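Local coordinates for importin subunit beta-1 (Saccharomyces cerevisiae, PDB 5OWU), which carries proteins into the nucleus as the importin beta subunit, pairing with importin alpha, which recognises the classical nuclear localization signal of the cargo, at residues I111-A116 / S155-G160; Y746-L751 / P790-E795. All blocks are in the same frame, centred on the assembly; numbering follows the deposited sequence.

How the contacts relate
Followed from the N terminus, the chain first reaches contact 1, where helix 109-126 of HEAT repeat 3 meets helix 149-165 of HEAT repeat 4, closing a mostly helical loop of 38 residues. Far downstream, contact 2 brings helix 741-764 of HEAT 17 against the short helix 790-793 of HEAT 18 and closes a second loop, again of 38 mostly helical residues. The two loops neither nest nor cross: 111-116 / 155-160 is complete before 746-751 / 790-795 begins. Each ties one repeat to the next, at widely separated points of the superhelix. Their centres lie 39 Å apart, and their nearest atoms are about 25 Å apart, so they do not touch.

Contact 1 (I111-A116 / S155-G160)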
# COMPACT_ATOMS: atom_id res chain seq x y z
N ILE A 111 7.18 -9.16 -32.40
CA ILE A 111 7.76 -8.00 -33.07
C ILE A 111 6.81 -6.82 -32.95
O ILE A 111 7.21 -5.70 -32.61
CB ILE A 111 8.06 -8.32 -34.55
CG1 ILE A 111 9.15 -9.40 -34.67
CG2 ILE A 111 8.45 -7.05 -35.32
CD1 ILE A 111 10.51 -8.98 -34.15
N ALA A 112 5.52 -7.07 -33.22
CA ALA A 112 4.51 -6.02 -33.16
C ALA A 112 4.41 -5.41 -31.77
O ALA A 112 4.29 -4.19 -31.62
CB ALA A 112 3.16 -6.59 -33.60
N ASN A 113 4.45 -6.25 -30.73
CA ASN A 113 4.39 -5.75 -29.36
C ASN A 113 5.61 -4.90 -29.02
O ASN A 113 5.49 -3.78 -28.48
CB ASN A 113 4.27 -6.94 -28.39
CG ASN A 113 3.89 -6.51 -26.98
OD1 ASN A 113 2.99 -5.70 -26.79
ND2 ASN A 113 4.58 -7.06 -25.99
N ALA A 114 6.81 -5.41 -29.31
CA ALA A 114 8.01 -4.62 -29.04
C ALA A 114 7.95 -3.28 -29.78
O ALA A 114 8.25 -2.22 -29.21
CB ALA A 114 9.26 -5.40 -29.45
N ALA A 115 7.55 -3.32 -31.05
CA ALA A 115 7.44 -2.11 -31.83
C ALA A 115 6.42 -1.15 -31.23
O ALA A 115 6.63 0.07 -31.21
CB ALA A 115 7.06 -2.46 -33.27
N ALA A 116 5.31 -1.68 -30.72
CA ALA A 116 4.29 -0.84 -30.10
C ALA A 116 4.84 -0.13 -28.87
O ALA A 116 4.55 1.05 -28.65
CB ALA A 116 3.07 -1.68 -29.73
N SER A 155 -1.89 -1.55 -33.28
CA SER A 155 -2.02 -0.11 -33.08
C SER A 155 -2.71 0.20 -31.77
O SER A 155 -2.32 1.15 -31.07
CB SER A 155 -2.76 0.51 -34.27
OG SER A 155 -2.06 0.22 -35.47
N LEU A 156 -3.73 -0.59 -31.40
CA LEU A 156 -4.40 -0.39 -30.11
C LEU A 156 -3.44 -0.66 -28.95
O LEU A 156 -3.46 0.07 -27.95
CB LEU A 156 -5.63 -1.29 -30.02
CG LEU A 156 -6.76 -0.91 -30.99
CD1 LEU A 156 -7.80 -2.00 -31.09
CD2 LEU A 156 -7.41 0.39 -30.55
N LEU A 157 -2.60 -1.68 -29.07
CA LEU A 157 -1.55 -1.89 -28.07
C LEU A 157 -0.67 -0.65 -27.95
O LEU A 157 -0.38 -0.19 -26.83
CB LEU A 157 -0.68 -3.09 -28.44
CG LEU A 157 -1.32 -4.47 -28.38
CD1 LEU A 157 -0.26 -5.52 -28.66
CD2 LEU A 157 -1.98 -4.72 -27.03
N ALA A 158 -0.22 -0.11 -29.08
CA ALA A 158 0.64 1.07 -29.04
C ALA A 158 -0.06 2.23 -28.33
O ALA A 158 0.57 2.93 -27.53
CB ALA A 158 1.05 1.47 -30.46
N LEU A 159 -1.35 2.45 -28.61
CA LEU A 159 -2.06 3.53 -27.94
C LEU A 159 -2.15 3.28 -26.43
O LEU A 159 -1.94 4.20 -25.62
CB LEU A 159 -3.45 3.68 -28.56
CG LEU A 159 -3.41 4.19 -30.01
CD1 LEU A 159 -4.68 3.84 -30.73
CD2 LEU A 159 -3.18 5.70 -30.04
N GLY A 160 -2.42 2.04 -26.04
CA GLY A 160 -2.40 1.70 -24.62
C GLY A 160 -1.06 2.02 -23.98
O GLY A 160 -1.01 2.70 -22.95
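Asn113 and Leu157 meet because their first torsions bring the two side-chain ends together along one partly exposed flank of the helix pair. In Asn113, CG lies anti to the backbone N (chi1 -167°), which carries the amide end closer to segment 155-160 than the direction of its CB would suggest. Leu157 has CG anti to its carbonyl carbon (chi1 -68°), and its CB already points at segment 111-116. The two side chains cross at about a right angle, with Asn113 OD1 3.8 Å from Leu157 CD1, a van der Waals contact. The polar need of that oxygen is met by a hydrogen bond to Tyr161 OH, one residue beyond the second segment, so the amide has both an apolar and a polar partner on helix 149-165.

Next to this pair the backbones approach through alanines. Ala116 CB is directed at the second helix and lies 3.7 Å from Ala158 N, while the distance from Ala116 CB to Ala158 CB is 3.8 Å. The CA atoms of Ala116 and Ala158 are only 4.3 Å apart, a spacing that small side chains permit. This is the stacking of successive HEAT repeats, 3 and 4, whose helices here run in roughly the same direction: the short segments cross at -33° with axes 8.8 Å apart. Leu104 of helix 90-104 borders the same seam, touching Ala116. On the side of the leucine, Ala116 CB also lies 4.2 Å from Leu157 CB.

Contact 2 (Y746-L751 / P790-E795); sequences YQIKVL and PQLYSE
Ile748 and Leu751 of HEAT repeat 17 pack against Gln791 and Leu792 of HEAT repeat 18, a mainly apolar junction between neighbouring repeats of the solenoid, with a glutamine at its edge. Ile748 CG1 lies anti to the carbonyl carbon (chi1 -67°), which sends Ile748 CD1 to 3.4 Å from Gln791 CB and 4.0 Å from Leu792 CG. The side chains of Gln791 and Ile748 cross at about a right angle, and the amide end remains in contact, with Gln791 NE2 3.6 Å from Ile748 CG1. One turn on, Leu751 CD1 meets Leu792 CD1 at 3.8 Å, these side chains also crossing nearly perpendicularly. Were Ile748 cut back to an alanine, Gln791 CB and NE2 and Leu792 CG would probably lose the carbons they rest on, and the glutamine would be likely to turn more freely. Further out, Leu751 also packs on Phe782 and Gln785 of helix 776-788, while Gln791 lies against Leu744 and Asp745 on helix 741-764. Asp789 touches Ile748 and, through OD1, accepts a hydrogen bond from Gln791 N.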
# COMPACT_ATOMS: atom_id res chain seq x y z
N TYR A 746 7.26 6.38 0.47
CA TYR A 746 8.66 6.38 0.88
C TYR A 746 9.12 7.79 1.24
O TYR A 746 9.78 8.00 2.26
CB TYR A 746 9.55 5.81 -0.23
CG TYR A 746 11.01 5.90 0.13
CD1 TYR A 746 11.56 5.09 1.12
CD2 TYR A 746 11.85 6.81 -0.51
CE1 TYR A 746 12.89 5.17 1.46
CE2 TYR A 746 13.19 6.90 -0.17
CZ TYR A 746 13.71 6.08 0.81
OH TYR A 746 15.04 6.17 1.15
N GLN A 747 8.76 8.78 0.41
CA GLN A 747 9.14 10.15 0.71
C GLN A 747 8.57 10.59 2.06
O GLN A 747 9.24 11.30 2.82
CB GLN A 747 8.65 11.09 -0.39
CG GLN A 747 9.18 12.51 -0.26
CD GLN A 747 8.11 13.56 -0.52
OE1 GLN A 747 6.94 13.36 -0.23
NE2 GLN A 747 8.52 14.70 -1.08
N ILE A 748 7.34 10.16 2.37
CA ILE A 748 6.77 10.47 3.68
C ILE A 748 7.62 9.85 4.78
O ILE A 748 7.83 10.46 5.83
CB ILE A 748 5.31 10.00 3.76
CG1 ILE A 748 4.42 10.82 2.81
CG2 ILE A 748 4.78 10.09 5.20
CD1 ILE A 748 4.23 12.27 3.20
N LYS A 749 8.10 8.63 4.57
CA LYS A 749 8.96 8.02 5.58
C LYS A 749 10.23 8.84 5.78
O LYS A 749 10.65 9.09 6.92
CB LYS A 749 9.30 6.58 5.19
CG LYS A 749 8.14 5.61 5.39
CD LYS A 749 8.00 5.22 6.86
CE LYS A 749 6.59 4.71 7.17
NZ LYS A 749 5.59 5.81 7.20
N VAL A 750 10.85 9.28 4.68
CA VAL A 750 12.06 10.10 4.77
C VAL A 750 11.78 11.38 5.55
O VAL A 750 12.54 11.76 6.44
CB VAL A 750 12.61 10.39 3.36
CG1 VAL A 750 13.85 11.29 3.43
CG2 VAL A 750 12.95 9.08 2.65
N LEU A 751 10.67 12.06 5.23
CA LEU A 751 10.37 13.31 5.92
C LEU A 751 10.08 13.07 7.40
O LEU A 751 10.48 13.88 8.25
CB LEU A 751 9.18 14.01 5.25
CG LEU A 751 9.45 14.51 3.82
CD1 LEU A 751 8.17 15.01 3.16
CD2 LEU A 751 10.51 15.61 3.81
N PRO A 790 -1.05 16.60 3.85
CA PRO A 790 -1.87 15.92 4.87
C PRO A 790 -1.28 14.60 5.35
O PRO A 790 -1.51 14.22 6.50
CB PRO A 790 -3.20 15.69 4.14
CG PRO A 790 -3.21 16.67 3.03
CD PRO A 790 -1.79 16.82 2.60
N GLN A 791 -0.55 13.88 4.50
CA GLN A 791 0.08 12.65 4.95
C GLN A 791 1.00 12.90 6.14
O GLN A 791 1.30 11.96 6.89
CB GLN A 791 0.85 12.00 3.80
CG GLN A 791 -0.02 11.68 2.59
CD GLN A 791 0.75 10.96 1.51
OE1 GLN A 791 0.61 9.74 1.33
NE2 GLN A 791 1.58 11.70 0.78
N LEU A 792 1.43 14.14 6.34
CA LEU A 792 2.23 14.52 7.50
C LEU A 792 1.36 15.14 8.60
O LEU A 792 1.28 14.60 9.71
CB LEU A 792 3.34 15.50 7.08
CG LEU A 792 4.47 14.87 6.25
CD1 LEU A 792 5.36 15.94 5.61
CD2 LEU A 792 5.31 13.93 7.11
N TYR A 793 0.69 16.26 8.32
CA TYR A 793 0.06 16.98 9.42
C TYR A 793 -1.16 16.25 9.97
O TYR A 793 -1.50 16.43 11.14
CB TYR A 793 -0.30 18.42 9.02
CG TYR A 793 -1.43 18.60 8.01
CD1 TYR A 793 -2.76 18.49 8.40
CD2 TYR A 793 -1.15 18.93 6.69
CE1 TYR A 793 -3.79 18.67 7.48
CE2 TYR A 793 -2.17 19.12 5.77
CZ TYR A 793 -3.49 18.99 6.17
OH TYR A 793 -4.50 19.17 5.26
N SER A 794 -1.82 15.41 9.16
CA SER A 794 -2.97 14.66 9.66
C SER A 794 -2.58 13.62 10.70
O SER A 794 -3.44 13.14 11.44
CB SER A 794 -3.71 13.99 8.50
OG SER A 794 -2.93 12.97 7.91
N GLU A 795 -1.30 13.25 10.77
CA GLU A 795 -0.82 12.31 11.78
C GLU A 795 -0.60 13.06 13.10
O GLU A 795 0.20 13.99 13.16
CB GLU A 795 0.47 11.64 11.33
CG GLU A 795 0.30 10.62 10.22
CD GLU A 795 -0.38 9.34 10.68
OE1 GLU A 795 -0.25 8.98 11.87
OE2 GLU A 795 -1.04 8.69 9.84